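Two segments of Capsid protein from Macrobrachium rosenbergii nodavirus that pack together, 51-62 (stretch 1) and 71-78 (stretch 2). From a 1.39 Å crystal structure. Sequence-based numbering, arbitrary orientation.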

# COMPACT_ATOMS: atom_id res chain seq x y z
N VAL A 51 -9.29 -5.84 -13.51
CA VAL A 51 -10.36 -5.42 -14.34
C VAL A 51 -11.07 -4.25 -13.73
O VAL A 51 -11.43 -4.28 -12.54
CB VAL A 51 -11.30 -6.58 -14.65
CG1 VAL A 51 -12.54 -6.14 -15.38
CG2 VAL A 51 -10.61 -7.71 -15.34
N SER A 52 -11.29 -3.23 -14.48
CA SER A 52 -12.06 -2.06 -14.00
C SER A 52 -13.49 -2.42 -13.66
O SER A 52 -14.14 -3.12 -14.46
CB SER A 52 -12.10 -1.00 -15.09
OG SER A 52 -12.94 0.07 -14.67
N SER A 53 -13.98 -1.93 -12.55
CA SER A 53 -15.41 -2.09 -12.23
C SER A 53 -16.27 -1.25 -13.10
O SER A 53 -17.50 -1.55 -13.14
CB SER A 53 -15.62 -1.71 -10.78
OG SER A 53 -15.51 -0.26 -10.63
N GLU A 54 -15.75 -0.24 -13.69
CA GLU A 54 -16.52 0.75 -14.42
C GLU A 54 -17.49 1.51 -13.51
O GLU A 54 -18.38 2.21 -14.06
CB GLU A 54 -17.20 0.20 -15.67
CG GLU A 54 -16.17 -0.48 -16.62
CD GLU A 54 -14.93 0.32 -17.14
OE1 GLU A 54 -14.73 1.58 -17.01
OE2 GLU A 54 -13.94 -0.36 -17.68
N VAL A 55 -17.40 1.41 -12.21
CA VAL A 55 -18.30 2.03 -11.25
C VAL A 55 -17.53 2.84 -10.25
O VAL A 55 -17.92 3.00 -9.08
CB VAL A 55 -19.35 1.08 -10.68
CG1 VAL A 55 -20.30 0.61 -11.78
CG2 VAL A 55 -18.75 -0.06 -9.96
N LEU A 56 -16.43 3.46 -10.74
CA LEU A 56 -15.86 4.58 -10.07
C LEU A 56 -15.42 4.28 -8.64
O LEU A 56 -15.92 4.79 -7.64
CB LEU A 56 -16.73 5.84 -10.05
CG LEU A 56 -17.01 6.47 -11.42
CD1 LEU A 56 -18.04 5.74 -12.25
CD2 LEU A 56 -17.52 7.96 -11.19
N GLN A 57 -14.51 3.32 -8.47
CA GLN A 57 -14.05 2.83 -7.19
C GLN A 57 -12.81 3.60 -6.80
O GLN A 57 -11.68 3.34 -7.28
CB GLN A 57 -13.90 1.29 -7.24
CG GLN A 57 -15.23 0.63 -7.48
CD GLN A 57 -15.25 -0.86 -7.50
OE1 GLN A 57 -14.20 -1.51 -7.78
NE2 GLN A 57 -16.37 -1.43 -7.25
N LYS A 58 -12.94 4.61 -5.96
CA LYS A 58 -11.86 5.46 -5.51
C LYS A 58 -11.33 5.02 -4.16
O LYS A 58 -12.12 4.77 -3.22
CB LYS A 58 -12.37 6.91 -5.33
CG LYS A 58 -11.25 7.91 -5.03
CD LYS A 58 -11.81 9.35 -4.79
CE LYS A 58 -10.72 10.30 -4.50
NZ LYS A 58 -11.43 11.64 -4.32
N CYS A 59 -10.01 4.91 -4.05
CA CYS A 59 -9.40 4.59 -2.75
C CYS A 59 -8.18 5.45 -2.55
O CYS A 59 -7.39 5.60 -3.49
CB CYS A 59 -9.00 3.08 -2.79
SG CYS A 59 -8.09 2.58 -1.28
N THR A 60 -8.07 6.00 -1.38
CA THR A 60 -6.92 6.82 -0.98
C THR A 60 -6.31 6.28 0.26
O THR A 60 -7.09 5.95 1.24
CB THR A 60 -7.33 8.29 -0.77
OG1 THR A 60 -8.09 8.75 -1.88
CG2 THR A 60 -6.17 9.16 -0.61
N ILE A 61 -5.02 6.15 0.34
CA ILE A 61 -4.33 5.49 1.46
C ILE A 61 -3.26 6.36 1.99
O ILE A 61 -2.47 6.93 1.24
CB ILE A 61 -3.75 4.13 1.04
CG1 ILE A 61 -4.95 3.38 0.37
CG2 ILE A 61 -3.08 3.44 2.22
CD1 ILE A 61 -4.63 2.01 0.11
N THR A 62 -3.18 6.43 3.34
CA THR A 62 -2.08 7.05 4.03
C THR A 62 -1.58 6.08 5.11
O THR A 62 -2.31 5.11 5.45
CB THR A 62 -2.50 8.41 4.63
OG1 THR A 62 -3.58 8.18 5.55
CG2 THR A 62 -2.84 9.40 3.61
N SER A 71 0.94 9.56 0.15
CA SER A 71 -0.39 9.08 -0.09
C SER A 71 -0.42 8.29 -1.35
O SER A 71 0.39 8.55 -2.24
CB SER A 71 -1.34 10.28 -0.17
OG SER A 71 -2.70 10.06 -0.37
N ILE A 72 -1.28 7.32 -1.39
CA ILE A 72 -1.52 6.47 -2.54
C ILE A 72 -2.97 6.62 -3.04
O ILE A 72 -3.89 6.65 -2.22
CB ILE A 72 -1.19 5.00 -2.28
CG1 ILE A 72 0.27 4.82 -2.07
CG2 ILE A 72 -1.68 4.10 -3.40
CD1 ILE A 72 0.76 3.48 -1.62
N SER A 73 -3.13 6.74 -4.36
CA SER A 73 -4.43 6.91 -4.96
C SER A 73 -4.73 5.84 -5.94
O SER A 73 -3.91 5.58 -6.88
CB SER A 73 -4.53 8.23 -5.67
OG SER A 73 -4.58 9.32 -4.77
N TYR A 74 -5.93 5.23 -5.90
CA TYR A 74 -6.46 4.32 -6.88
C TYR A 74 -7.74 4.85 -7.44
O TYR A 74 -8.61 5.33 -6.70
CB TYR A 74 -6.74 2.96 -6.31
CG TYR A 74 -5.54 2.26 -5.69
CD1 TYR A 74 -4.72 1.42 -6.45
CD2 TYR A 74 -5.30 2.40 -4.35
CE1 TYR A 74 -3.64 0.78 -5.87
CE2 TYR A 74 -4.23 1.72 -3.75
CZ TYR A 74 -3.42 0.92 -4.51
OH TYR A 74 -2.34 0.27 -3.92
N PHE A 75 -7.96 4.68 -8.74
CA PHE A 75 -9.28 4.94 -9.38
C PHE A 75 -9.31 4.17 -10.62
O PHE A 75 -8.34 4.16 -11.38
CB PHE A 75 -9.48 6.43 -9.67
CG PHE A 75 -10.90 6.79 -9.96
CD1 PHE A 75 -11.84 6.68 -8.95
CD2 PHE A 75 -11.34 7.18 -11.16
CE1 PHE A 75 -13.16 7.08 -9.12
CE2 PHE A 75 -12.69 7.53 -11.37
CZ PHE A 75 -13.57 7.54 -10.36
N ASP A 76 -10.41 3.48 -10.93
CA ASP A 76 -10.46 2.52 -12.03
C ASP A 76 -11.24 2.92 -13.22
O ASP A 76 -11.31 2.11 -14.13
CB ASP A 76 -10.90 1.17 -11.46
CG ASP A 76 -12.33 1.13 -10.95
OD1 ASP A 76 -12.97 2.22 -10.87
OD2 ASP A 76 -12.81 -0.04 -10.68
N THR A 77 -11.87 4.06 -13.26
CA THR A 77 -12.87 4.34 -14.31
C THR A 77 -12.54 5.61 -15.02
O THR A 77 -12.59 6.72 -14.44
CB THR A 77 -14.29 4.43 -13.71
OG1 THR A 77 -14.58 3.21 -12.99
CG2 THR A 77 -15.31 4.65 -14.76
N SER A 78 -12.20 5.54 -16.28
CA SER A 78 -11.85 6.66 -17.17
C SER A 78 -10.57 7.36 -16.78
O SER A 78 -9.54 7.14 -17.39
CB SER A 78 -12.99 7.64 -17.34
OG SER A 78 -12.47 8.47 -18.42
O HOH W 1 -7.20 9.46 -4.28

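This contact is a short antiparallel strand pair extended by a loop whose hydrogen bonds across the contact all go to one aspartate and one threonine. In the strands, the backbone does the work in two hydrogen-bonded pairs: C59 N to Y74 O is 3.0 Å and Y74 N to C59 O 2.8 Å, then I61 N to I72 O 2.8 Å and I72 N to I61 O 2.9 Å. The alternation sorts the side chains. C59, I61, I72 and Y74 share a buried face, where I61 CD1 meets the edge of the Y74 ring at CE2, 3.9 Å away. T60 and S73 lie on the other face, too far apart for a direct bond; a water bridges them, 2.7 Å from both T60 OG1 and S73 OG.

Past the strand, pairing gives way to side chains that read backbone amides. D76 points toward the loop and divides its carboxylate: OD2 accepts from S53 N (2.9 Å) and S53 OG (2.7 Å), while OD1 accepts from Q57 N at 3.1 Å. T77 OG1 donates to D76 OD1 (2.8 Å) and accepts from L56 N (2.9 Å), so each hydroxyl role is filled. S52 OG adds a bond to the backbone D76 O at 2.7 Å. Between loop and strands, F75 CZ packs against L56 CB at 3.6 Å.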